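Local coordinates for protein cytochrome P450 (CYP102L1) (Mycobacterium phage Adler, PDB 6N6Q) that is a phage-encoded cytochrome P450 that binds haem and is probably a monooxygenase of undetermined substrate, at residues F349-Q354 / K366-V371; G64-E69 / L404-Y409. One frame throughout, in Å; residues are numbered along the deposited sequence.

Overall arrangement
Both contacts lie away from the centre of the chain, on the same side of it, about 19 Å apart, centre to centre, and interaction 1 is nested within the long loop that interaction 2 closes. Interaction 1 pairs neighbouring strands of the P450 β1 sheet and is held by four backbone hydrogen bonds; its strand end is partly buried near the haem, and its turn end is exposed. Interaction 2 seats the helix that follows strand 58-62 of the same sheet against the loop leading toward the haem-binding region. It too is partly buried, with Pro65, Ile68 and Ile408 inside and Glu66, Glu69 and Pro406 exposed. Its chemistry is apolar, and its two segments share no hydrogen bonds.

Interaction 1: residues F349-Q354 / K366-V371; sequences FRQAKQ and KKNDWV. With CAC (cacodylate ion), chain F.
Arg350 and Val371 form an antiparallel hydrogen-bonded pair, with Arg350 N to Val371 O at 3.0 Å and Val371 N to Arg350 O at 2.9 Å; Gln351 and Trp370 follow as a non-hydrogen-bonded pair. Beyond the paired strand residues, two more backbone bonds run on to the turn: Ala352 N reaches Asp369 O at 3.0 Å, and Asn368 N meets Ala352 O at 2.8 Å. Residues 366-369 make a type II turn, closed by Asp369 N on Lys366 O, with Asn368 taking the positive phi of its third position. Strands 347-352 and 370-374 are neighbours in the mixed β1 sheet of the P450 fold, flanked by strands 77-79 and 58-62. Gln351 and Trp370 project from one face, Arg350 and Val371 from the other, where both touch Trp77 and the Arg350 guanidinium bonds to Ile71 O. At the end nearer the haem, Phe349 and Trp370 lie side by side and point the same way. Trp370 CG sits between its backbone N and carbonyl carbon (chi1 47°), the setting from which the indole runs beside the Phe349 ring. Phe349 CD1 approaches Trp370 CE3 to 3.8 Å, with the ring planes inclined at 65°. Trp370 CB, for its part, packs on Arg350 O at 3.3 Å. The amide of Gln351 is held at both atoms, NE2 by Glu78 and OE1 by Asn80; NE2 also makes a weak 3.4 Å hydrogen bond to O2 of a cacodylate ion, probably from the crystallisation liquor. At the exposed turn, the extended Lys367 chain passes Lys353 O, touching it from CG (3.3 Å) through CE, before its ammonium end leads away from strand 347-352.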
ATOM      1  N   PHE A 349      12.634   1.429  -6.239  1.00 48.41           N
ATOM      2  CA  PHE A 349      13.860   1.260  -7.005  1.00 50.68           C
ATOM      3  C   PHE A 349      13.816   2.140  -8.245  1.00 51.81           C
ATOM      4  O   PHE A 349      12.812   2.157  -8.966  1.00 49.93           O
ATOM      5  CB  PHE A 349      14.060  -0.203  -7.401  1.00 42.88           C
ATOM      6  CG  PHE A 349      14.462  -1.088  -6.256  1.00 51.08           C
ATOM      7  CD1 PHE A 349      15.795  -1.201  -5.887  1.00 46.34           C
ATOM      8  CD2 PHE A 349      13.512  -1.807  -5.550  1.00 41.15           C
ATOM      9  CE1 PHE A 349      16.171  -2.017  -4.835  1.00 45.48           C
ATOM     10  CE2 PHE A 349      13.881  -2.623  -4.496  1.00 44.41           C
ATOM     11  CZ  PHE A 349      15.212  -2.728  -4.139  1.00 46.70           C
ATOM     12  N   ARG A 350      14.904   2.866  -8.489  1.00 41.38           N
ATOM     13  CA  ARG A 350      15.025   3.716  -9.661  1.00 46.74           C
ATOM     14  C   ARG A 350      16.212   3.265 -10.499  1.00 42.94           C
ATOM     15  O   ARG A 350      17.125   2.601 -10.008  1.00 44.56           O
ATOM     16  CB  ARG A 350      15.184   5.188  -9.270  1.00 43.06           C
ATOM     17  CG  ARG A 350      14.047   5.726  -8.417  1.00 46.42           C
ATOM     18  CD  ARG A 350      13.608   7.091  -8.905  1.00 43.41           C
ATOM     19  NE  ARG A 350      12.542   7.004  -9.897  1.00 50.84           N
ATOM     20  CZ  ARG A 350      12.279   7.946 -10.796  1.00 55.16           C
ATOM     21  NH1 ARG A 350      13.021   9.045 -10.842  1.00 47.94           N
ATOM     22  NH2 ARG A 350      11.283   7.785 -11.656  1.00 52.79           N
ATOM     23  N   GLN A 351      16.183   3.628 -11.779  1.00 44.63           N
ATOM     24  CA  GLN A 351      17.250   3.278 -12.705  1.00 53.74           C
ATOM     25  C   GLN A 351      17.560   4.481 -13.582  1.00 51.97           C
ATOM     26  O   GLN A 351      16.703   5.339 -13.811  1.00 53.49           O
ATOM     27  CB  GLN A 351      16.879   2.065 -13.574  1.00 51.07           C
ATOM     28  CG  GLN A 351      15.746   2.320 -14.547  1.00 46.85           C
ATOM     29  CD  GLN A 351      15.301   1.065 -15.266  1.00 51.60           C
ATOM     30  OE1 GLN A 351      15.545  -0.050 -14.804  1.00 50.20           O
ATOM     31  NE2 GLN A 351      14.644   1.238 -16.406  1.00 51.04           N
ATOM     32  N   ALA A 352      18.800   4.541 -14.063  1.00 52.99           N
ATOM     33  CA  ALA A 352      19.279   5.687 -14.822  1.00 57.19           C
ATOM     34  C   ALA A 352      18.914   5.535 -16.294  1.00 60.25           C
ATOM     35  O   ALA A 352      19.228   4.516 -16.918  1.00 54.37           O
ATOM     36  CB  ALA A 352      20.791   5.843 -14.662  1.00 54.67           C
ATOM     37  N   LYS A 353      18.250   6.555 -16.845  1.00 51.40           N
ATOM     38  CA  LYS A 353      17.900   6.528 -18.261  1.00 59.84           C
ATOM     39  C   LYS A 353      19.119   6.765 -19.141  1.00 67.27           C
ATOM     40  O   LYS A 353      19.152   6.310 -20.290  1.00 65.18           O
ATOM     41  CB  LYS A 353      16.819   7.568 -18.555  1.00 57.61           C
ATOM     42  CG  LYS A 353      15.524   7.339 -17.796  1.00 58.49           C
ATOM     43  CD  LYS A 353      14.599   8.543 -17.875  1.00 57.73           C
ATOM     44  CE  LYS A 353      14.103   8.779 -19.290  1.00 55.81           C
ATOM     45  NZ  LYS A 353      13.221   9.977 -19.364  1.00 60.79           N
ATOM     46  N   GLN A 354      20.118   7.480 -18.627  1.00 73.37           N
ATOM     47  CA  GLN A 354      21.355   7.754 -19.343  1.00 66.49           C
ATOM     48  C   GLN A 354      22.511   7.636 -18.362  1.00 70.55           C
ATOM     49  O   GLN A 354      22.315   7.444 -17.159  1.00 69.34           O
ATOM     50  CB  GLN A 354      21.347   9.152 -19.979  1.00 64.18           C
ATOM     51  CG  GLN A 354      20.034   9.550 -20.635  1.00 83.74           C
ATOM     52  CD  GLN A 354      19.890  11.051 -20.789  1.00 90.49           C
ATOM     53  OE1 GLN A 354      18.792  11.596 -20.667  1.00 90.09           O
ATOM     54  NE2 GLN A 354      21.001  11.729 -21.061  1.00 77.92           N
ATOM     55  N   LYS A 366      26.108   4.444 -14.910  1.00 60.40           N
ATOM     56  CA  LYS A 366      25.828   4.069 -16.286  1.00 63.03           C
ATOM     57  C   LYS A 366      24.330   3.834 -16.461  1.00 63.79           C
ATOM     58  O   LYS A 366      23.615   3.521 -15.506  1.00 58.49           O
ATOM     59  CB  LYS A 366      26.635   2.817 -16.654  1.00 59.53           C
ATOM     60  CG  LYS A 366      26.250   2.118 -17.952  1.00 72.71           C
ATOM     61  CD  LYS A 366      26.454   3.007 -19.169  1.00 73.53           C
ATOM     62  CE  LYS A 366      25.939   2.324 -20.425  1.00 73.56           C
ATOM     63  NZ  LYS A 366      24.624   1.658 -20.183  1.00 72.40           N
ATOM     64  N   LYS A 367      23.850   4.033 -17.688  1.00 66.61           N
ATOM     65  CA  LYS A 367      22.457   3.754 -18.014  1.00 61.68           C
ATOM     66  C   LYS A 367      22.073   2.346 -17.574  1.00 65.12           C
ATOM     67  O   LYS A 367      22.855   1.400 -17.711  1.00 63.17           O
ATOM     68  CB  LYS A 367      22.228   3.922 -19.519  1.00 65.46           C
ATOM     69  CG  LYS A 367      20.836   3.532 -19.992  1.00 69.67           C
ATOM     70  CD  LYS A 367      20.704   3.660 -21.501  1.00 57.02           C
ATOM     71  CE  LYS A 367      19.355   3.149 -21.978  1.00 65.55           C
ATOM     72  NZ  LYS A 367      19.203   3.258 -23.454  1.00 77.04           N
ATOM     73  N   ASN A 368      20.863   2.226 -17.021  1.00 61.46           N
ATOM     74  CA  ASN A 368      20.268   1.002 -16.487  1.00 57.87           C
ATOM     75  C   ASN A 368      20.881   0.560 -15.163  1.00 58.29           C
ATOM     76  O   ASN A 368      20.563  -0.535 -14.681  1.00 57.92           O
ATOM     77  CB  ASN A 368      20.328  -0.162 -17.485  1.00 47.51           C
ATOM     78  CG  ASN A 368      19.380   0.024 -18.652  1.00 58.85           C
ATOM     79  OD1 ASN A 368      18.386   0.744 -18.550  1.00 64.65           O
ATOM     80  ND2 ASN A 368      19.681  -0.628 -19.769  1.00 63.17           N
ATOM     81  N   ASP A 369      21.750   1.367 -14.559  1.00 50.64           N
ATOM     82  CA  ASP A 369      22.148   1.113 -13.182  1.00 52.23           C
ATOM     83  C   ASP A 369      21.013   1.509 -12.250  1.00 49.73           C
ATOM     84  O   ASP A 369      20.341   2.522 -12.464  1.00 44.54           O
ATOM     85  CB  ASP A 369      23.417   1.887 -12.825  1.00 52.38           C
ATOM     86  CG  ASP A 369      24.650   1.337 -13.515  1.00 58.39           C
ATOM     87  OD1 ASP A 369      24.642   0.147 -13.896  1.00 58.42           O
ATOM     88  OD2 ASP A 369      25.630   2.095 -13.672  1.00 65.53           O
ATOM     89  N   TRP A 370      20.792   0.706 -11.213  1.00 44.09           N
ATOM     90  CA  TRP A 370      19.640   0.892 -10.346  1.00 49.46           C
ATOM     91  C   TRP A 370      20.067   1.115  -8.902  1.00 46.21           C
ATOM     92  O   TRP A 370      21.075   0.573  -8.440  1.00 43.29           O
ATOM     93  CB  TRP A 370      18.672  -0.302 -10.436  1.00 44.09           C
ATOM     94  CG  TRP A 370      19.320  -1.646 -10.334  1.00 40.61           C
ATOM     95  CD1 TRP A 370      19.997  -2.306 -11.318  1.00 42.69           C
ATOM     96  CD2 TRP A 370      19.332  -2.509  -9.191  1.00 40.26           C
ATOM     97  NE1 TRP A 370      20.441  -3.521 -10.855  1.00 46.47           N
ATOM     98  CE2 TRP A 370      20.044  -3.671  -9.552  1.00 44.80           C
ATOM     99  CE3 TRP A 370      18.815  -2.411  -7.896  1.00 38.54           C
ATOM    100  CZ2 TRP A 370      20.251  -4.725  -8.666  1.00 44.22           C
ATOM    101  CZ3 TRP A 370      19.022  -3.458  -7.018  1.00 41.31           C
ATOM    102  CH2 TRP A 370      19.734  -4.600  -7.407  1.00 42.82           C
ATOM    103  N   VAL A 371      19.281   1.933  -8.199  1.00 42.72           N
ATOM    104  CA  VAL A 371      19.486   2.239  -6.791  1.00 41.37           C
ATOM    105  C   VAL A 371      18.158   2.072  -6.061  1.00 50.28           C
ATOM    106  O   VAL A 371      17.099   1.917  -6.671  1.00 47.82           O
ATOM    107  CB  VAL A 371      20.041   3.662  -6.571  1.00 51.17           C
ATOM    108  CG1 VAL A 371      21.375   3.841  -7.289  1.00 42.12           C
ATOM    109  CG2 VAL A 371      19.029   4.699  -7.038  1.00 47.39           C
TER
HETATM  110 AS   CAC F 502      12.744  -1.775 -18.301  0.75 67.01          AS
HETATM  111  O1  CAC F 502      11.536  -1.614 -19.527  0.75 59.41           O
HETATM  112  O2  CAC F 502      12.442  -1.387 -16.646  0.75 58.08           O
HETATM  113  C1  CAC F 502      13.410  -3.573 -18.389  0.75 52.32           C
HETATM  114  C2  CAC F 502      14.281  -0.794 -18.892  0.75 64.09           C

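Interaction 2: residues G64-E69 / L404-Y409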
ATOM      1  N   GLY A  64      19.613  10.211   1.470  1.00 50.42           N
ATOM      2  CA  GLY A  64      19.874  11.608   1.714  1.00 50.13           C
ATOM      3  C   GLY A  64      18.931  12.512   0.947  1.00 55.77           C
ATOM      4  O   GLY A  64      18.567  12.234  -0.200  1.00 57.75           O
ATOM      5  N   PRO A  65      18.524  13.623   1.570  1.00 60.24           N
ATOM      6  CA  PRO A  65      17.503  14.481   0.936  1.00 57.70           C
ATOM      7  C   PRO A  65      17.915  15.040  -0.417  1.00 65.99           C
ATOM      8  O   PRO A  65      17.145  14.940  -1.381  1.00 66.86           O
ATOM      9  CB  PRO A  65      17.294  15.589   1.979  1.00 61.74           C
ATOM     10  CG  PRO A  65      17.713  14.974   3.275  1.00 61.92           C
ATOM     11  CD  PRO A  65      18.859  14.074   2.931  1.00 60.33           C
ATOM     12  N   GLU A  66      19.108  15.635  -0.521  1.00 64.44           N
ATOM     13  CA  GLU A  66      19.530  16.204  -1.799  1.00 67.97           C
ATOM     14  C   GLU A  66      19.789  15.117  -2.834  1.00 62.25           C
ATOM     15  O   GLU A  66      19.509  15.306  -4.025  1.00 62.89           O
ATOM     16  CB  GLU A  66      20.777  17.069  -1.614  1.00 69.76           C
ATOM     17  CG  GLU A  66      20.529  18.406  -0.935  1.00 69.81           C
ATOM     18  CD  GLU A  66      20.574  18.313   0.576  1.00 80.30           C
ATOM     19  OE1 GLU A  66      20.764  17.192   1.099  1.00 76.62           O
ATOM     20  OE2 GLU A  66      20.424  19.361   1.240  1.00 78.14           O
ATOM     21  N   LEU A  67      20.329  13.976  -2.406  1.00 56.28           N
ATOM     22  CA  LEU A  67      20.610  12.898  -3.349  1.00 59.57           C
ATOM     23  C   LEU A  67      19.325  12.267  -3.873  1.00 60.84           C
ATOM     24  O   LEU A  67      19.220  11.969  -5.069  1.00 59.73           O
ATOM     25  CB  LEU A  67      21.496  11.841  -2.689  1.00 57.16           C
ATOM     26  CG  LEU A  67      22.959  12.220  -2.456  1.00 57.48           C
ATOM     27  CD1 LEU A  67      23.659  11.161  -1.625  1.00 58.04           C
ATOM     28  CD2 LEU A  67      23.668  12.413  -3.784  1.00 57.38           C
ATOM     29  N   ILE A  68      18.336  12.063  -2.998  1.00 52.47           N
ATOM     30  CA  ILE A  68      17.109  11.385  -3.407  1.00 56.13           C
ATOM     31  C   ILE A  68      16.350  12.211  -4.438  1.00 59.58           C
ATOM     32  O   ILE A  68      15.856  11.675  -5.438  1.00 61.25           O
ATOM     33  CB  ILE A  68      16.236  11.069  -2.178  1.00 56.40           C
ATOM     34  CG1 ILE A  68      16.807   9.875  -1.412  1.00 50.69           C
ATOM     35  CG2 ILE A  68      14.799  10.794  -2.592  1.00 51.09           C
ATOM     36  CD1 ILE A  68      16.026   9.524  -0.170  1.00 48.10           C
ATOM     37  N   GLU A  69      16.244  13.526  -4.222  1.00 56.80           N
ATOM     38  CA  GLU A  69      15.513  14.359  -5.171  1.00 61.62           C
ATOM     39  C   GLU A  69      16.193  14.414  -6.533  1.00 59.40           C
ATOM     40  O   GLU A  69      15.515  14.652  -7.538  1.00 63.29           O
ATOM     41  CB  GLU A  69      15.318  15.769  -4.608  1.00 58.84           C
ATOM     42  CG  GLU A  69      16.579  16.455  -4.130  1.00 72.14           C
ATOM     43  CD  GLU A  69      16.282  17.715  -3.333  1.00 87.33           C
ATOM     44  OE1 GLU A  69      15.087  18.037  -3.157  1.00 87.55           O
ATOM     45  OE2 GLU A  69      17.238  18.381  -2.880  1.00 84.20           O
ATOM     46  N   LEU A 404      11.219  23.702   6.778  1.00 76.21           N
ATOM     47  CA  LEU A 404      12.205  22.632   6.884  1.00 76.47           C
ATOM     48  C   LEU A 404      13.347  22.768   5.884  1.00 72.38           C
ATOM     49  O   LEU A 404      14.518  22.682   6.266  1.00 74.85           O
ATOM     50  CB  LEU A 404      11.523  21.270   6.702  1.00 71.04           C
ATOM     51  CG  LEU A 404      10.569  20.818   7.809  1.00 69.25           C
ATOM     52  CD1 LEU A 404       9.922  19.492   7.440  1.00 68.21           C
ATOM     53  CD2 LEU A 404      11.305  20.708   9.134  1.00 63.46           C
ATOM     54  N   GLY A 405      13.032  22.971   4.609  1.00 70.33           N
ATOM     55  CA  GLY A 405      14.037  22.970   3.577  1.00 74.25           C
ATOM     56  C   GLY A 405      14.127  21.621   2.889  1.00 77.26           C
ATOM     57  O   GLY A 405      13.113  20.968   2.620  1.00 83.40           O
ATOM     58  N   PRO A 406      15.352  21.176   2.590  1.00 77.01           N
ATOM     59  CA  PRO A 406      15.524  19.896   1.888  1.00 62.15           C
ATOM     60  C   PRO A 406      15.057  18.703   2.708  1.00 65.31           C
ATOM     61  O   PRO A 406      15.705  18.318   3.687  1.00 64.91           O
ATOM     62  CB  PRO A 406      17.035  19.836   1.628  1.00 68.56           C
ATOM     63  CG  PRO A 406      17.508  21.252   1.747  1.00 64.35           C
ATOM     64  CD  PRO A 406      16.632  21.874   2.787  1.00 72.12           C
ATOM     65  N   HIS A 407      13.933  18.111   2.312  1.00 65.63           N
ATOM     66  CA  HIS A 407      13.405  16.932   2.983  1.00 64.04           C
ATOM     67  C   HIS A 407      12.567  16.141   1.989  1.00 61.97           C
ATOM     68  O   HIS A 407      11.992  16.705   1.054  1.00 61.22           O
ATOM     69  CB  HIS A 407      12.568  17.305   4.212  1.00 60.04           C
ATOM     70  CG  HIS A 407      11.279  17.987   3.880  1.00 63.44           C
ATOM     71  ND1 HIS A 407      11.205  19.329   3.570  1.00 67.91           N
ATOM     72  CD2 HIS A 407      10.013  17.514   3.808  1.00 61.63           C
ATOM     73  CE1 HIS A 407       9.948  19.652   3.321  1.00 73.27           C
ATOM     74  NE2 HIS A 407       9.205  18.569   3.459  1.00 69.63           N
ATOM     75  N   ILE A 408      12.504  14.829   2.200  1.00 50.11           N
ATOM     76  CA  ILE A 408      11.810  13.914   1.302  1.00 56.53           C
ATOM     77  C   ILE A 408      10.555  13.402   1.993  1.00 54.17           C
ATOM     78  O   ILE A 408      10.600  12.997   3.161  1.00 52.89           O
ATOM     79  CB  ILE A 408      12.717  12.747   0.877  1.00 47.60           C
ATOM     80  CG1 ILE A 408      13.899  13.263   0.056  1.00 50.68           C
ATOM     81  CG2 ILE A 408      11.926  11.710   0.088  1.00 51.00           C
ATOM     82  CD1 ILE A 408      13.494  13.983  -1.212  1.00 53.19           C
ATOM     83  N   TYR A 409       9.432  13.428   1.270  1.00 48.67           N
ATOM     84  CA  TYR A 409       8.190  12.810   1.738  1.00 50.69           C
ATOM     85  C   TYR A 409       7.433  12.328   0.499  1.00 51.60           C
ATOM     86  O   TYR A 409       6.608  13.053  -0.060  1.00 55.15           O
ATOM     87  CB  TYR A 409       7.353  13.771   2.569  1.00 52.55           C
ATOM     88  CG  TYR A 409       6.065  13.155   3.060  1.00 52.11           C
ATOM     89  CD1 TYR A 409       6.073  12.199   4.066  1.00 51.13           C
ATOM     90  CD2 TYR A 409       4.844  13.521   2.511  1.00 53.11           C
ATOM     91  CE1 TYR A 409       4.900  11.626   4.514  1.00 56.53           C
ATOM     92  CE2 TYR A 409       3.663  12.954   2.954  1.00 47.15           C
ATOM     93  CZ  TYR A 409       3.698  12.007   3.955  1.00 55.52           C
ATOM     94  OH  TYR A 409       2.528  11.437   4.403  1.00 53.06           O
TER
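The start of helix 65-71, the short helix after strand 58-62 (helix B in P450 nomenclature), packs through Pro65 and Ile68 against Pro406 and Ile408 of the loop between helices 398-402 and 422-439. Gly64 is the N-cap, and its carbonyl accepts the amide of Ile68. Pro65 CB rests 3.6 Å from Pro406 O. Ile408 lies against the side of the helix, its CD1 3.7 Å from Ile68 CG2. The same CD1 also touches Pro65 O, and Ile408 CG1 meets Ile68 CG2 as well. The two isoleucines cross obliquely, and both also touch Ala378 of helix 375-379. In the P450 fold this loop runs toward the cysteine-ligand loop on the proximal side of the haem; next to Ile408, Tyr409 packs on Leu339 and on Arg340 of the ExxR motif in helix 329-341. On the exposed margin, a bend at chi2 (86°) brings Glu66 CD to the Pro406 side, and OE2 then lies beside Pro406 CB at 3.4 Å. Within the loop, His407 ND1 donates to Gly405 O at 2.7 Å, Leu404 CD1 sits over the centre of one imidazole face, and the ring meets Trp384 edge-to-face.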